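Local coordinates for cytochrome P450 RhF (Acinetobacter radioresistens, PDB 6RO8), which probably inserts oxygen into organic substrates as a monooxygenase, this chain being the heme domain, with peroxygenase activity, of a longer self-sufficient P450, at residues A[347-352]-A[369-374]. Sequence-based numbering, arbitrary orientation.
Sequences SANHDE and IEHLTF. With HEM (protoporphyrin IX containing Fe), chain B.
With chi1 at -68°, CG of Asn349 lies opposite its own carbonyl carbon, and the amide tip reaches across to the loop 369-374, meeting the backbone between His371 and Leu372. CG of His371 is wedged between N and C of its own backbone (chi1 73°), which turns the ring away from Asn349, with its ND1 edge toward the following Thr373 N. A hydrogen bond runs from Leu372 N to Asn349 OD1, 2.9 Å long and fairly straight at 157°; the donor approaches well to one side of the C=O direction and a little out of the carbonyl plane. The same oxygen lies 3.5 Å from His371 CA, while the amide plane stands steeply to the imidazole plane. On the other branch, Asn349 ND2 comes within 2.9 Å of Thr373 OG1, a hydroxyl that is hydrogen-bonded to Leu311 O of helix 303-314.

Beyond this amide, Ala348 CB touches Leu372 CD1 at 4.0 Å, and both side chains also pack on Val72 of helix 69-77. Within the loop, His371 ND1 accepts Thr373 N nearly in the ring plane, at 3.0 Å, and NE2 bonds to Glu308 OE1, so both ring nitrogens are engaged and the imidazole is fixed in rotation. Farther along, Thr373 CG2 lies 3.6 Å from the heme methyl CMB, while Phe374 CE1 also lies 3.6 Å from heme C2B.

Asn349 thus joins the short helical segment that follows strand 340-343 to the chain entering the cysteine-ligand loop. Phe374 begins the FGxGxHxC sequence leading to the axial ligand Cys381, the signature of the proximal heme site in the cytochrome P450 fold.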
loop_
_atom_site.group_PDB
_atom_site.type_symbol
_atom_site.label_atom_id
_atom_site.label_comp_id
_atom_site.label_asym_id
_atom_site.label_seq_id
_atom_site.Cartn_x
_atom_site.Cartn_y
_atom_site.Cartn_z
ATOM N N SER A 347 -0.225 -10.292 -9.241
ATOM C CA SER A 347 -0.196 -11.238 -10.348
ATOM C C SER A 347 1.139 -11.191 -11.069
ATOM O O SER A 347 1.692 -12.233 -11.448
ATOM C CB SER A 347 -1.330 -10.930 -11.319
ATOM O OG SER A 347 -1.234 -11.757 -12.452
ATOM N N ALA A 348 1.651 -9.977 -11.294
ATOM C CA ALA A 348 2.912 -9.827 -12.004
ATOM C C ALA A 348 4.053 -10.447 -11.213
ATOM O O ALA A 348 5.008 -10.989 -11.792
ATOM C CB ALA A 348 3.192 -8.351 -12.258
ATOM N N ASN A 349 3.971 -10.360 -9.881
ATOM C CA ASN A 349 4.993 -10.911 -9.011
ATOM C C ASN A 349 4.914 -12.422 -8.923
ATOM O O ASN A 349 5.876 -13.046 -8.452
ATOM C CB ASN A 349 4.895 -10.290 -7.624
ATOM C CG ASN A 349 5.265 -8.813 -7.625
ATOM O OD1 ASN A 349 5.824 -8.303 -8.609
ATOM N ND2 ASN A 349 4.992 -8.122 -6.506
ATOM N N HIS A 350 3.813 -13.022 -9.387
ATOM C CA HIS A 350 3.710 -14.469 -9.477
ATOM C C HIS A 350 3.757 -14.943 -10.920
ATOM O O HIS A 350 3.313 -16.056 -11.223
ATOM C CB HIS A 350 2.442 -14.939 -8.783
ATOM C CG HIS A 350 2.538 -14.904 -7.294
ATOM N ND1 HIS A 350 2.626 -16.042 -6.525
ATOM C CD2 HIS A 350 2.594 -13.862 -6.430
ATOM C CE1 HIS A 350 2.705 -15.707 -5.251
ATOM N NE2 HIS A 350 2.705 -14.390 -5.166
ATOM N N ASP A 351 4.272 -14.096 -11.815
ATOM C CA ASP A 351 4.377 -14.417 -13.233
ATOM C C ASP A 351 5.493 -15.438 -13.438
ATOM O O ASP A 351 6.685 -15.123 -13.286
ATOM C CB ASP A 351 4.627 -13.148 -14.044
ATOM C CG ASP A 351 4.437 -13.356 -15.547
ATOM O OD1 ASP A 351 4.346 -14.524 -15.992
ATOM O OD2 ASP A 351 4.402 -12.349 -16.287
ATOM N N GLU A 352 5.101 -16.667 -13.779
ATOM C CA GLU A 352 6.073 -17.719 -14.017
ATOM C C GLU A 352 7.065 -17.336 -15.103
ATOM O O GLU A 352 8.195 -17.833 -15.099
ATOM C CB GLU A 352 5.350 -19.010 -14.381
ATOM C CG GLU A 352 6.173 -20.255 -14.154
ATOM C CD GLU A 352 6.788 -20.311 -12.775
ATOM O OE1 GLU A 352 6.062 -20.076 -11.783
ATOM O OE2 GLU A 352 7.997 -20.597 -12.686
ATOM N N ILE A 369 14.025 -8.639 -5.719
ATOM C CA ILE A 369 13.918 -7.183 -5.726
ATOM C C ILE A 369 13.302 -6.656 -7.015
ATOM O O ILE A 369 12.797 -5.526 -7.035
ATOM C CB ILE A 369 15.307 -6.561 -5.509
ATOM C CG1 ILE A 369 15.203 -5.058 -5.267
ATOM C CG2 ILE A 369 16.163 -6.777 -6.737
ATOM C CD1 ILE A 369 16.075 -4.586 -4.139
ATOM N N GLU A 370 13.293 -7.446 -8.094
ATOM C CA GLU A 370 12.633 -6.998 -9.315
ATOM C C GLU A 370 11.104 -6.969 -9.200
ATOM O O GLU A 370 10.441 -6.616 -10.187
ATOM C CB GLU A 370 13.053 -7.888 -10.480
ATOM C CG GLU A 370 14.478 -7.636 -10.952
ATOM C CD GLU A 370 14.916 -8.588 -12.043
ATOM O OE1 GLU A 370 14.273 -9.648 -12.223
ATOM O OE2 GLU A 370 15.905 -8.276 -12.731
ATOM N N HIS A 371 10.536 -7.330 -8.044
ATOM C CA HIS A 371 9.091 -7.314 -7.849
ATOM C C HIS A 371 8.533 -5.903 -8.086
ATOM O O HIS A 371 9.267 -4.909 -8.089
ATOM C CB HIS A 371 8.741 -7.798 -6.438
ATOM C CG HIS A 371 9.073 -6.810 -5.356
ATOM N ND1 HIS A 371 8.371 -5.637 -5.173
ATOM C CD2 HIS A 371 10.043 -6.815 -4.408
ATOM C CE1 HIS A 371 8.898 -4.960 -4.169
ATOM N NE2 HIS A 371 9.908 -5.658 -3.680
ATOM N N LEU A 372 7.205 -5.816 -8.243
ATOM C CA LEU A 372 6.551 -4.553 -8.589
ATOM C C LEU A 372 5.639 -4.020 -7.487
ATOM O O LEU A 372 4.827 -3.136 -7.751
ATOM C CB LEU A 372 5.767 -4.696 -9.899
ATOM C CG LEU A 372 6.656 -5.113 -11.071
ATOM C CD1 LEU A 372 5.860 -5.387 -12.335
ATOM C CD2 LEU A 372 7.681 -4.032 -11.317
ATOM N N THR A 373 5.759 -4.531 -6.256
ATOM C CA THR A 373 4.920 -4.065 -5.152
ATOM C C THR A 373 5.144 -2.581 -4.878
ATOM O O THR A 373 4.224 -1.890 -4.424
ATOM C CB THR A 373 5.198 -4.919 -3.889
ATOM O OG1 THR A 373 5.024 -6.307 -4.182
ATOM C CG2 THR A 373 4.287 -4.591 -2.733
ATOM N N PHE A 374 6.331 -2.056 -5.175
ATOM C CA PHE A 374 6.587 -0.627 -4.971
ATOM C C PHE A 374 6.348 0.201 -6.224
ATOM O O PHE A 374 6.653 1.407 -6.228
ATOM C CB PHE A 374 8.027 -0.381 -4.484
ATOM C CG PHE A 374 8.283 -0.836 -3.071
ATOM C CD1 PHE A 374 7.475 -0.413 -2.031
ATOM C CD2 PHE A 374 9.341 -1.697 -2.788
ATOM C CE1 PHE A 374 7.717 -0.842 -0.731
ATOM C CE2 PHE A 374 9.593 -2.133 -1.499
ATOM C CZ PHE A 374 8.784 -1.706 -0.465
HETATM C CHA HEM B . 4.170 5.440 -4.246
HETATM C CHB HEM B . 3.569 1.000 -2.344
HETATM C CHC HEM B . 5.140 2.546 2.006
HETATM C CHD HEM B . 5.267 7.047 0.182
HETATM C C1A HEM B . 3.849 4.106 -4.122
HETATM C C2A HEM B . 3.299 3.237 -5.147
HETATM C C3A HEM B . 3.135 2.026 -4.626
HETATM C C4A HEM B . 3.565 2.059 -3.238
HETATM C CMA HEM B . 2.576 0.807 -5.390
HETATM C CAA HEM B . 2.971 3.634 -6.605
HETATM C CBA HEM B . 4.140 3.188 -7.460
HETATM C CGA HEM B . 3.967 3.602 -8.895
HETATM O O1A HEM B . 2.921 4.208 -9.233
HETATM O O2A HEM B . 4.891 3.321 -9.696
HETATM C C1B HEM B . 4.022 1.011 -1.045
HETATM C C2B HEM B . 4.217 -0.160 -0.211
HETATM C C3B HEM B . 4.639 0.267 1.004
HETATM C C4B HEM B . 4.731 1.721 0.968
HETATM C CMB HEM B . 3.957 -1.611 -0.699
HETATM C CAB HEM B . 5.023 -0.545 2.262
HETATM C CBB HEM B . 5.191 -1.867 2.307
HETATM C C1C HEM B . 5.314 3.908 1.902
HETATM C C2C HEM B . 5.732 4.832 2.942
HETATM C C3C HEM B . 5.762 6.073 2.403
HETATM C C4C HEM B . 5.369 5.970 1.026
HETATM C CMC HEM B . 6.077 4.405 4.385
HETATM C CAC HEM B . 6.128 7.456 3.009
HETATM C CBC HEM B . 6.465 7.616 4.290
HETATM C C1D HEM B . 4.961 7.022 -1.156
HETATM C C2D HEM B . 4.889 8.172 -2.026
HETATM C C3D HEM B . 4.599 7.738 -3.247
HETATM C C4D HEM B . 4.471 6.286 -3.202
HETATM C CMD HEM B . 5.104 9.648 -1.627
HETATM C CAD HEM B . 4.406 8.659 -4.473
HETATM C CBD HEM B . 5.716 8.935 -5.199
HETATM C CGD HEM B . 5.411 9.423 -6.597
HETATM O O1D HEM B . 4.215 9.543 -6.935
HETATM O O2D HEM B . 6.352 9.684 -7.387
HETATM N NA HEM B . 3.981 3.354 -2.973
HETATM N NB HEM B . 4.343 2.133 -0.295
HETATM N NC HEM B . 5.100 4.648 0.752
HETATM N ND HEM B . 4.704 5.887 -1.909
HETATM FE FE HEM B . 4.549 4.013 -1.075
HETATM O O HOH W 1 2.342 4.539 -0.683
#